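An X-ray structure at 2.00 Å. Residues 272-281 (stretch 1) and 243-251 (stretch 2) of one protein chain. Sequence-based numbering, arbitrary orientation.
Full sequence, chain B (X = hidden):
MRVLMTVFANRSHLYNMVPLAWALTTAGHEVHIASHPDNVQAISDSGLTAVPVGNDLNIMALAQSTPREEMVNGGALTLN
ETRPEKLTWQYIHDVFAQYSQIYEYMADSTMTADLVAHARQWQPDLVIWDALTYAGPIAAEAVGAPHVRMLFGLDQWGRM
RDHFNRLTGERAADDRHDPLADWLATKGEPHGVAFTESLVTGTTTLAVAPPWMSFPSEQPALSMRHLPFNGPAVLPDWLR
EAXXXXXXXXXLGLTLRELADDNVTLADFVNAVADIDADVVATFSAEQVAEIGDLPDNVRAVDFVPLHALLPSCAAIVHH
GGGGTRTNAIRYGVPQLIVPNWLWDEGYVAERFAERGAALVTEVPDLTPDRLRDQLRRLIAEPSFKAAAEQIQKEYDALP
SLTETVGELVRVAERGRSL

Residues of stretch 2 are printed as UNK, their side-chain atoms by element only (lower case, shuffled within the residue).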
# COMPACT_ATOMS: atom_id res chain seq x y z
N ALA B 272 -5.14 -1.19 39.33
CA ALA B 272 -3.85 -0.59 39.71
C ALA B 272 -3.24 0.26 38.59
O ALA B 272 -2.87 1.44 38.77
CB ALA B 272 -2.89 -1.64 40.15
N VAL B 273 -3.14 -0.37 37.42
CA VAL B 273 -2.61 0.26 36.24
C VAL B 273 -3.38 1.55 35.93
O VAL B 273 -2.76 2.58 35.62
CB VAL B 273 -2.64 -0.73 35.05
CG1 VAL B 273 -2.11 -0.07 33.85
CG2 VAL B 273 -1.77 -1.92 35.37
N ALA B 274 -4.70 1.54 36.11
CA ALA B 274 -5.46 2.78 35.89
C ALA B 274 -5.28 3.87 36.98
O ALA B 274 -5.67 5.02 36.80
CB ALA B 274 -6.96 2.46 35.67
N ASP B 275 -4.69 3.52 38.11
CA ASP B 275 -4.66 4.47 39.24
C ASP B 275 -3.49 5.46 39.09
O ASP B 275 -2.53 5.45 39.83
CB ASP B 275 -4.67 3.67 40.55
CG ASP B 275 -4.75 4.54 41.79
OD1 ASP B 275 -5.26 5.70 41.70
OD2 ASP B 275 -4.23 4.07 42.84
N ILE B 276 -3.60 6.31 38.08
CA ILE B 276 -2.51 7.15 37.65
C ILE B 276 -3.09 8.45 37.10
O ILE B 276 -4.26 8.54 36.78
CB ILE B 276 -1.70 6.44 36.48
CG1 ILE B 276 -2.59 6.28 35.22
CG2 ILE B 276 -1.16 5.07 36.96
CD1 ILE B 276 -1.89 6.58 33.95
N ASP B 277 -2.29 9.46 36.95
CA ASP B 277 -2.86 10.72 36.52
C ASP B 277 -2.90 10.86 35.00
O ASP B 277 -2.15 11.68 34.45
CB ASP B 277 -2.14 11.91 37.18
CG ASP B 277 -3.02 13.16 37.28
OD1 ASP B 277 -4.23 13.08 36.90
OD2 ASP B 277 -2.50 14.20 37.72
N ALA B 278 -3.78 10.08 34.34
CA ALA B 278 -3.92 10.04 32.86
C ALA B 278 -5.08 9.16 32.44
O ALA B 278 -5.54 8.34 33.23
CB ALA B 278 -2.62 9.55 32.22
N ASP B 279 -5.59 9.34 31.21
CA ASP B 279 -6.59 8.43 30.65
C ASP B 279 -5.94 7.20 30.02
O ASP B 279 -4.95 7.31 29.36
CB ASP B 279 -7.42 9.12 29.56
CG ASP B 279 -8.25 10.24 30.09
OD1 ASP B 279 -8.57 10.27 31.32
OD2 ASP B 279 -8.58 11.12 29.27
N VAL B 280 -6.51 6.03 30.22
CA VAL B 280 -5.89 4.81 29.69
C VAL B 280 -6.69 4.36 28.46
O VAL B 280 -7.90 4.34 28.54
CB VAL B 280 -5.75 3.73 30.80
CG1 VAL B 280 -5.38 2.37 30.25
CG2 VAL B 280 -4.71 4.24 31.85
N VAL B 281 -6.02 4.10 27.32
CA VAL B 281 -6.67 3.39 26.20
C VAL B 281 -6.15 1.95 26.27
O VAL B 281 -4.94 1.73 26.19
CB VAL B 281 -6.42 4.13 24.83
CG1 VAL B 281 -7.10 3.40 23.69
CG2 VAL B 281 -6.92 5.58 24.91
N UNK B 243 -7.19 15.98 22.64
CA UNK B 243 -6.84 15.23 23.84
C UNK B 243 -7.13 16.03 25.13
O UNK B 243 -6.63 17.14 25.31
c UNK B 243 -5.34 14.96 23.67
c UNK B 243 -4.89 15.93 22.58
c UNK B 243 -6.07 16.06 21.68
N UNK B 244 -7.93 15.45 26.00
CA UNK B 244 -8.31 16.04 27.27
C UNK B 244 -7.13 16.31 28.25
O UNK B 244 -6.97 17.46 28.74
o UNK B 244 -9.91 15.80 29.05
c UNK B 244 -9.35 15.14 27.94
N UNK B 245 -6.34 15.26 28.54
CA UNK B 245 -5.12 15.31 29.41
C UNK B 245 -4.26 14.05 29.12
O UNK B 245 -4.67 13.23 28.33
c UNK B 245 -5.53 15.33 30.87
n UNK B 245 -7.05 12.49 32.71
c UNK B 245 -7.21 11.88 33.88
n UNK B 245 -8.21 11.03 34.01
c UNK B 245 -6.48 14.21 31.20
n UNK B 245 -6.40 12.10 34.90
c UNK B 245 -6.02 13.47 32.42
N UNK B 246 -3.10 13.87 29.77
CA UNK B 246 -2.18 12.78 29.36
C UNK B 246 -2.87 11.43 29.07
O UNK B 246 -3.87 11.10 29.68
c UNK B 246 -2.60 14.56 30.98
c UNK B 246 -1.23 12.66 30.55
c UNK B 246 -1.19 14.07 31.10
N UNK B 247 -2.35 10.68 28.10
CA UNK B 247 -2.96 9.41 27.69
C UNK B 247 -1.91 8.36 27.89
O UNK B 247 -0.72 8.65 27.77
c UNK B 247 -4.96 9.68 24.53
n UNK B 247 -8.06 11.50 23.80
n UNK B 247 -6.26 10.35 24.59
c UNK B 247 -3.28 9.45 26.22
c UNK B 247 -4.62 9.04 25.86
n UNK B 247 -6.38 10.97 22.36
c UNK B 247 -6.89 10.95 23.58
N UNK B 248 -2.34 7.14 28.17
CA UNK B 248 -1.44 6.00 28.24
C UNK B 248 -2.10 4.89 27.46
O UNK B 248 -3.32 4.75 27.50
c UNK B 248 -1.16 5.55 29.69
c UNK B 248 -0.49 4.17 29.74
c UNK B 248 -0.26 6.60 30.40
N UNK B 249 -1.28 4.10 26.76
CA UNK B 249 -1.76 3.11 25.90
C UNK B 249 -1.34 1.82 26.55
O UNK B 249 -0.19 1.61 26.85
s UNK B 249 -1.48 1.85 23.52
c UNK B 249 -1.13 3.30 24.51
N UNK B 250 -2.32 0.97 26.81
CA UNK B 250 -2.15 -0.34 27.42
C UNK B 250 -2.55 -1.47 26.47
O UNK B 250 -3.72 -1.63 26.15
c UNK B 250 -4.20 -1.76 30.48
c UNK B 250 -3.03 -1.73 29.43
c UNK B 250 -1.61 -2.04 30.03
c UNK B 250 -3.01 -0.42 28.69
N UNK B 251 -1.56 -2.25 26.03
CA UNK B 251 -1.73 -3.38 25.12
C UNK B 251 -0.95 -4.54 25.71
O UNK B 251 0.08 -4.92 25.19
o UNK B 251 0.19 -2.61 23.76
c UNK B 251 -1.88 -2.10 22.93
c UNK B 251 -1.14 -3.11 23.66

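Position 243 has three side-chain carbons that close a ring onto its own backbone N. It stays clear of stretch 1, and the ring makes it Pro 243. Position 244 carries one carbon and then one oxygen, a short hydroxyl side chain; its CB lies 4.3 Å from OD2 of Asp 279. This is Ser 244, at the fringe of the contact.

Position 245 is richer: three carbons, a nitrogen, then a carbon bearing two more nitrogens. That planar end is a guanidinium, so the residue is Arg 245. Its CB points sideways, yet the chain reaches two carboxylates. NH2 donates to OD1 of Asp 279 at 2.8 Å within a salt bridge, and NE adds a weak hydrogen bond to the same OD1 at 3.0 Å. NH1 forms a second salt bridge, 3.1 Å from OD1 of Asp 277, which sits near the guanidinium plane, while the backbone N atoms of Ala 278 and Asp 279 lie over one face.

Position 246 again has three carbons closing a ring onto N: Pro 246. Its CB packs 3.8 Å from CB of Ala 278, and its O accepts from N of Asp 279 at 2.9 Å, the first rung of the sheet.

Position 247 repeats the three carbons, nitrogen and two-nitrogen fork, giving Arg 247. Here the aliphatic part meets stretch 1, CG lying 4.3 Å from CG2 of Val 281, while NH1 is hydrogen-bonded elsewhere in the structure.

Position 248 has one carbon carrying two more, the beta-branched Val 248. CG2 packs 3.9 Å from CD1 of Ile 276 and 4.2 Å from CB of Ala 278. Position 249 shows one carbon and one sulfur: Cys 249, on the same face as Val 281.

Position 250 has four carbons forked at the second, hence Leu 250. CB lies 4.0 Å from CG1 of Val 280, and CD2 lies 4.3 Å from CG1 of Val 273 on the helix. Position 251 has one carbon carrying an oxygen and a carbon, so it is Thr 251, beyond contact range.

The backbone sets the register: two parallel strands run 4.7 Å apart at closest approach. After the first rung, Val 248 N donates to Asp 279 O (2.9 Å), Val 281 N to Val 248 O (2.8 Å) and Leu 250 N to Val 281 O (2.8 Å). Side chains then divide the work: Val 248 and Leu 250 supply apolar packing, while Arg 245 ties the entry to the strand pair with charge.

Stretch 2, residues 243-251: PSRPRVCLT
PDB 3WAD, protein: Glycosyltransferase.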